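Local atomic coordinates of alpha-acetolactate decarboxylase (Bacillus subtilis subsp. spizizenii, PDB entry 6J3D), a protein that probably decarboxylates (2S)-2-acetolactate to (R)-acetoin and carbon dioxide, a zinc-dependent step on the way from pyruvate to butane-2,3-diol. Residues I70-E75 against T178-L183. Numbering follows the deposited sequence.
Sequences IGFDGE and TIVGFL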
ATOM      1  N   ILE A  70      12.885 -17.775   0.080  1.00 12.85           N
ATOM      2  CA  ILE A  70      13.959 -16.888  -0.346  1.00 12.29           C
ATOM      3  C   ILE A  70      14.295 -17.198  -1.786  1.00 13.58           C
ATOM      4  O   ILE A  70      14.323 -18.374  -2.178  1.00 14.31           O
ATOM      5  CB  ILE A  70      15.206 -17.023   0.552  1.00 11.57           C
ATOM      6  CG1 ILE A  70      16.238 -15.963   0.212  1.00 13.16           C
ATOM      7  CG2 ILE A  70      15.873 -18.432   0.455  1.00 13.68           C
ATOM      8  CD1 ILE A  70      17.451 -15.982   1.158  1.00 12.95           C
ATOM      9  N   GLY A  71      14.578 -16.146  -2.566  1.00 13.56           N
ATOM     10  CA  GLY A  71      15.119 -16.361  -3.897  1.00 14.43           C
ATOM     11  C   GLY A  71      15.741 -15.163  -4.544  1.00 13.82           C
ATOM     12  O   GLY A  71      15.493 -14.030  -4.138  1.00 14.26           O
ATOM     13  N   PHE A  72      16.534 -15.446  -5.550  1.00 14.02           N
ATOM     14  CA  PHE A  72      17.297 -14.475  -6.285  1.00 14.56           C
ATOM     15  C   PHE A  72      17.878 -15.165  -7.500  1.00 15.36           C
ATOM     16  O   PHE A  72      18.009 -16.411  -7.518  1.00 15.58           O
ATOM     17  CB  PHE A  72      18.370 -13.826  -5.406  1.00 14.68           C
ATOM     18  CG  PHE A  72      19.193 -14.798  -4.611  1.00 16.08           C
ATOM     19  CD1 PHE A  72      20.358 -15.324  -5.156  1.00 17.32           C
ATOM     20  CD2 PHE A  72      18.847 -15.132  -3.308  1.00 17.21           C
ATOM     21  CE1 PHE A  72      21.140 -16.208  -4.414  1.00 18.61           C
ATOM     22  CE2 PHE A  72      19.598 -16.058  -2.574  1.00 17.15           C
ATOM     23  CZ  PHE A  72      20.756 -16.560  -3.112  1.00 17.12           C
ATOM     24  N   ASP A  73      18.205 -14.375  -8.533  1.00 17.33           N
ATOM     25  CA  ASP A  73      18.636 -14.938  -9.827  1.00 18.95           C
ATOM     26  C   ASP A  73      17.654 -15.995 -10.360  1.00 19.61           C
ATOM     27  O   ASP A  73      18.075 -16.987 -11.035  1.00 18.59           O
ATOM     28  CB  ASP A  73      20.088 -15.471  -9.721  1.00 20.28           C
ATOM     29  CG  ASP A  73      21.086 -14.383  -9.379  1.00 22.77           C
ATOM     30  OD1 ASP A  73      20.946 -13.268  -9.905  1.00 24.64           O
ATOM     31  OD2 ASP A  73      21.988 -14.648  -8.573  1.00 26.63           O
ATOM     32  N   GLY A  74      16.379 -15.820 -10.045  1.00 19.29           N
ATOM     33  CA  GLY A  74      15.304 -16.678 -10.526  1.00 19.75           C
ATOM     34  C   GLY A  74      15.175 -18.032  -9.854  1.00 19.83           C
ATOM     35  O   GLY A  74      14.392 -18.857 -10.315  1.00 20.38           O
ATOM     36  N   GLU A  75      15.974 -18.276  -8.807  1.00 18.56           N
ATOM     37  CA  GLU A  75      16.000 -19.603  -8.134  1.00 19.07           C
ATOM     38  C   GLU A  75      15.460 -19.370  -6.735  1.00 17.32           C
ATOM     39  O   GLU A  75      16.029 -18.560  -6.009  1.00 16.63           O
ATOM     40  CB  GLU A  75      17.411 -20.231  -8.083  1.00 21.47           C
ATOM     41  CG  GLU A  75      17.323 -21.624  -7.492  1.00 27.42           C
ATOM     42  CD  GLU A  75      18.513 -22.542  -7.707  1.00 34.92           C
ATOM     43  OE1 GLU A  75      18.561 -23.550  -6.952  1.00 36.73           O
ATOM     44  OE2 GLU A  75      19.370 -22.298  -8.600  1.00 40.99           O
ATOM     45  N   THR A 178      24.173 -15.354   1.014  1.00 14.22           N
ATOM     46  CA  THR A 178      23.440 -14.234   0.466  1.00 13.63           C
ATOM     47  C   THR A 178      22.280 -13.859   1.381  1.00 13.20           C
ATOM     48  O   THR A 178      21.494 -14.727   1.794  1.00 13.09           O
ATOM     49  CB  THR A 178      22.915 -14.601  -0.970  1.00 15.47           C
ATOM     50  OG1 THR A 178      24.064 -14.791  -1.838  1.00 16.92           O
ATOM     51  CG2 THR A 178      22.035 -13.509  -1.505  1.00 16.17           C
ATOM     52  N   ILE A 179      22.168 -12.574   1.677  1.00 12.55           N
ATOM     53  CA  ILE A 179      21.018 -12.001   2.342  1.00 13.81           C
ATOM     54  C   ILE A 179      20.295 -11.227   1.267  1.00 13.18           C
ATOM     55  O   ILE A 179      20.910 -10.453   0.545  1.00 13.94           O
ATOM     56  CB  ILE A 179      21.391 -11.020   3.486  1.00 13.66           C
ATOM     57  CG1 ILE A 179      21.975 -11.750   4.678  1.00 17.79           C
ATOM     58  CG2 ILE A 179      20.134 -10.212   3.945  1.00 14.83           C
ATOM     59  CD1 ILE A 179      22.505 -10.863   5.776  1.00 18.80           C
ATOM     60  N   VAL A 180      18.991 -11.411   1.177  1.00 12.35           N
ATOM     61  CA  VAL A 180      18.137 -10.623   0.282  1.00 12.42           C
ATOM     62  C   VAL A 180      16.922 -10.152   1.020  1.00 11.71           C
ATOM     63  O   VAL A 180      16.423 -10.817   1.960  1.00 11.60           O
ATOM     64  CB  VAL A 180      17.686 -11.366  -1.000  1.00 12.37           C
ATOM     65  CG1 VAL A 180      18.887 -11.572  -1.942  1.00 13.09           C
ATOM     66  CG2 VAL A 180      16.944 -12.655  -0.672  1.00 11.67           C
ATOM     67  N   GLY A 181      16.423  -8.982   0.624  1.00 12.04           N
ATOM     68  CA  GLY A 181      15.160  -8.537   1.145  1.00 12.32           C
ATOM     69  C   GLY A 181      14.771  -7.186   0.631  1.00 12.12           C
ATOM     70  O   GLY A 181      15.260  -6.731  -0.390  1.00 12.58           O
ATOM     71  N   PHE A 182      13.924  -6.539   1.417  1.00 12.44           N
ATOM     72  CA  PHE A 182      13.313  -5.292   1.017  1.00 12.68           C
ATOM     73  C   PHE A 182      13.401  -4.260   2.111  1.00 12.44           C
ATOM     74  O   PHE A 182      13.361  -4.591   3.301  1.00 12.82           O
ATOM     75  CB  PHE A 182      11.851  -5.536   0.635  1.00 12.70           C
ATOM     76  CG  PHE A 182      11.678  -6.403  -0.555  1.00 12.89           C
ATOM     77  CD1 PHE A 182      11.832  -5.886  -1.819  1.00 13.82           C
ATOM     78  CD2 PHE A 182      11.403  -7.762  -0.416  1.00 14.20           C
ATOM     79  CE1 PHE A 182      11.666  -6.725  -2.946  1.00 14.88           C
ATOM     80  CE2 PHE A 182      11.253  -8.566  -1.530  1.00 15.68           C
ATOM     81  CZ  PHE A 182      11.407  -8.071  -2.763  1.00 14.10           C
ATOM     82  N   LEU A 183      13.496  -2.987   1.695  1.00 12.98           N
ATOM     83  CA  LEU A 183      13.455  -1.836   2.594  1.00 13.19           C
ATOM     84  C   LEU A 183      12.133  -1.126   2.292  1.00 14.67           C
ATOM     85  O   LEU A 183      11.885  -0.786   1.127  1.00 15.23           O
ATOM     86  CB  LEU A 183      14.618  -0.909   2.295  1.00 15.18           C
ATOM     87  CG  LEU A 183      16.030  -1.421   2.199  1.00 20.02           C
ATOM     88  CD1 LEU A 183      16.920  -0.200   2.345  1.00 21.93           C
ATOM     89  CD2 LEU A 183      16.360  -2.543   3.105  1.00 23.44           C
TER
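Phe72 and Thr178 meet ring against methyl: CG2 of Thr178 sits over one face of the Phe72 ring, 3.8 Å from its centroid and 18° off the ring normal, a CH-pi contact displaced toward the CE2-CZ rim. Phe72 reaches it with CG held between its own backbone N and carbonyl carbon (chi1 48°), while Thr178 holds CG2 anti to its backbone N and OG1 beside that N, where OG1 hydrogen-bonds Asp139. The residue thus splits its roles, methyl to the ring and hydroxyl to a carboxylate. CB of Thr178 lies by the ring's outer end, 3.6 Å from Phe72 CZ.

Val180, two residues further along the same strand, divides its methyls. CG1 of Val180 approaches the Phe72 ring obliquely, 3.8 Å from Phe72 CD2. Val180 CG2 lies 3.5 Å from Ile70 CG1, tighter than an ordinary carbon contact. The fully extended side chain of Ile70 places its CD1 3.8 Å from Val180 CG2. An alanine in place of Phe72 would probably leave the Thr178 methyl and Val180 CG1 facing a gap in the core.

No hydrogen bond crosses between the segments, whose strands run at 97° to each other; Phe57 and Ile59 of strand 57-61 and Ile201 of strand 195-202 add to the apolar cluster. Beyond Phe72 the chain reverses in a type I' turn to Glu75, closed by paired backbone bonds. The arrangement is that of near-orthogonal strand packing in a beta-rich core, here beside the zinc site, where Ile70 lies close to the zinc ligand His199.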